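Local coordinates for protein cpftsy (Physcomitrella patens, PDB 4AK9) that probably acts as the chloroplast signal recognition particle receptor, a SIMIBI-class GTPase that helps deliver proteins to the thylakoid membrane, at residues A[148-153]-A[203-208]. Residues are numbered along the deposited sequence; the frame is centred on the assembly and turned at random.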
loop_
_atom_site.group_PDB
_atom_site.type_symbol
_atom_site.label_atom_id
_atom_site.label_comp_id
_atom_site.label_asym_id
_atom_site.label_seq_id
_atom_site.Cartn_x
_atom_site.Cartn_y
_atom_site.Cartn_z
ATOM N N LEU A 148 17.429 -32.475 -1.787
ATOM C CA LEU A 148 16.557 -33.165 -0.844
ATOM C C LEU A 148 15.575 -32.177 -0.224
ATOM O O LEU A 148 15.986 -31.142 0.295
ATOM C CB LEU A 148 17.375 -33.828 0.271
ATOM C CG LEU A 148 16.572 -34.448 1.419
ATOM C CD1 LEU A 148 15.822 -35.682 0.918
ATOM C CD2 LEU A 148 17.473 -34.834 2.629
ATOM N N MET A 149 14.286 -32.501 -0.256
ATOM C CA MET A 149 13.288 -31.631 0.359
ATOM C C MET A 149 12.928 -32.119 1.742
ATOM O O MET A 149 12.905 -33.327 2.001
ATOM C CB MET A 149 12.025 -31.540 -0.513
ATOM C CG MET A 149 12.253 -30.906 -1.861
ATOM S SD MET A 149 10.700 -30.904 -2.793
ATOM C CE MET A 149 11.180 -30.129 -4.294
ATOM N N ALA A 150 12.644 -31.180 2.647
ATOM C CA ALA A 150 12.250 -31.526 4.007
ATOM C C ALA A 150 10.922 -30.886 4.353
ATOM O O ALA A 150 10.784 -29.634 4.327
ATOM C CB ALA A 150 13.327 -31.083 5.004
ATOM N N ALA A 151 9.946 -31.727 4.684
ATOM C CA ALA A 151 8.590 -31.258 4.950
ATOM C C ALA A 151 8.402 -30.860 6.403
ATOM O O ALA A 151 7.760 -31.581 7.186
ATOM C CB ALA A 151 7.561 -32.307 4.538
ATOM N N GLY A 152 8.949 -29.697 6.768
ATOM C CA GLY A 152 8.935 -29.274 8.157
ATOM C C GLY A 152 7.720 -28.451 8.530
ATOM O O GLY A 152 7.544 -28.087 9.686
ATOM N N ASP A 153 6.878 -28.142 7.545
ATOM C CA ASP A 153 5.586 -27.537 7.848
ATOM C C ASP A 153 4.638 -28.675 8.217
ATOM O O ASP A 153 3.939 -29.217 7.355
ATOM C CB ASP A 153 5.054 -26.770 6.634
ATOM C CG ASP A 153 3.744 -26.014 6.924
ATOM O OD1 ASP A 153 3.107 -26.246 7.987
ATOM O OD2 ASP A 153 3.346 -25.181 6.060
ATOM N N VAL A 203 19.722 -29.033 0.732
ATOM C CA VAL A 203 18.498 -29.427 1.403
ATOM C C VAL A 203 17.583 -28.200 1.427
ATOM O O VAL A 203 18.000 -27.126 1.862
ATOM C CB VAL A 203 18.738 -29.825 2.853
ATOM C CG1 VAL A 203 17.425 -30.201 3.535
ATOM C CG2 VAL A 203 19.753 -30.970 2.937
ATOM N N LEU A 204 16.355 -28.369 0.953
ATOM C CA LEU A 204 15.361 -27.285 0.918
ATOM C C LEU A 204 14.310 -27.560 1.982
ATOM O O LEU A 204 13.525 -28.495 1.865
ATOM C CB LEU A 204 14.703 -27.208 -0.471
ATOM C CG LEU A 204 15.203 -26.260 -1.565
ATOM C CD1 LEU A 204 16.616 -25.819 -1.338
ATOM C CD2 LEU A 204 15.013 -26.792 -3.009
ATOM N N CYS A 205 14.281 -26.749 3.035
ATOM C CA CYS A 205 13.389 -26.997 4.201
ATOM C C CYS A 205 12.138 -26.142 4.206
ATOM O O CYS A 205 12.222 -24.915 4.130
ATOM C CB CYS A 205 14.135 -26.695 5.518
ATOM S SG CYS A 205 15.660 -27.636 5.751
ATOM N N ASP A 206 10.980 -26.768 4.330
ATOM C CA ASP A 206 9.752 -26.016 4.581
ATOM C C ASP A 206 9.601 -25.857 6.080
ATOM O O ASP A 206 10.137 -26.651 6.849
ATOM C CB ASP A 206 8.548 -26.749 4.009
ATOM C CG ASP A 206 7.324 -25.842 3.851
ATOM O OD1 ASP A 206 7.448 -24.603 4.071
ATOM O OD2 ASP A 206 6.249 -26.370 3.485
ATOM N N THR A 207 8.899 -24.810 6.509
ATOM C CA THR A 207 8.687 -24.560 7.939
ATOM C C THR A 207 7.256 -24.102 8.160
ATOM O O THR A 207 6.586 -23.641 7.216
ATOM C CB THR A 207 9.617 -23.440 8.483
ATOM O OG1 THR A 207 9.406 -22.227 7.721
ATOM C CG2 THR A 207 11.080 -23.839 8.381
ATOM N N SER A 208 6.780 -24.207 9.398
ATOM C CA SER A 208 5.431 -23.732 9.689
ATOM C C SER A 208 5.456 -22.215 9.876
ATOM O O SER A 208 6.461 -21.644 10.309
ATOM C CB SER A 208 4.864 -24.417 10.924
ATOM O OG SER A 208 4.910 -25.822 10.764
HETATM O O HOH W 1 6.001 -29.341 4.882
HETATM O O HOH W 2 4.502 -24.536 3.764
#
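Leu-148, Met-149 and Ala-150 pair in parallel register with Val-203, Leu-204 and Cys-205, a worked example of how neighbouring strands of a P-loop GTPase sheet carry acidic residues toward what is probably the nucleotide site. Three backbone hydrogen bonds form the ladder, Leu-204 N to Leu-148 O, Ala-150 N to Leu-204 O and Asp-206 N to Ala-150 O, each 2.9 Å long. The bond from Asp-206 N to Ala-150 O is almost straight, at 173°. Val-203 CA adds a CA-H...O contact to Leu-148 O at 3.2 Å.

Apolar contacts are light. On one face the methyl of Ala-150 meets Cys-205 SG at 4.2 Å and, more loosely, Val-203 CG1, under helix 184-197. Met-149 and Leu-204 project from the other face against helix 126-142.

Past the ladder the contacts turn polar. Asp-206, with CG anti to its backbone N (chi1 -162°), lies alongside Asp-153, pointing the same way, their carboxylate planes 78° apart. Asp-206 OD2 comes within 3.4 Å of Asp-153 CB, while the two OD2 atoms of Asp-153 and Asp-206 remain 4.1 Å apart. One water bridges Asp-153 O and Asp-206 OD2; a second lies close to both OD2 atoms. Asp-206 OD1 accepts a weak bond from Thr-207 N. Ser-208 OG lies 3.3 Å from Asp-153 OD1, a weak and unsettled bond, since Glu-220 is a weak partner of the same hydroxyl.

Thr-207 O accepts a hydrogen bond from Lys-129, and the Asp-206 side chain touches this same lysine of the probable Walker A loop. The ladder thus sets two carboxylates side by side, water-linked through Asp-206 OD2 and Asp-153 O, in an arrangement consistent with the polar, magnesium-side edge of a GTP site.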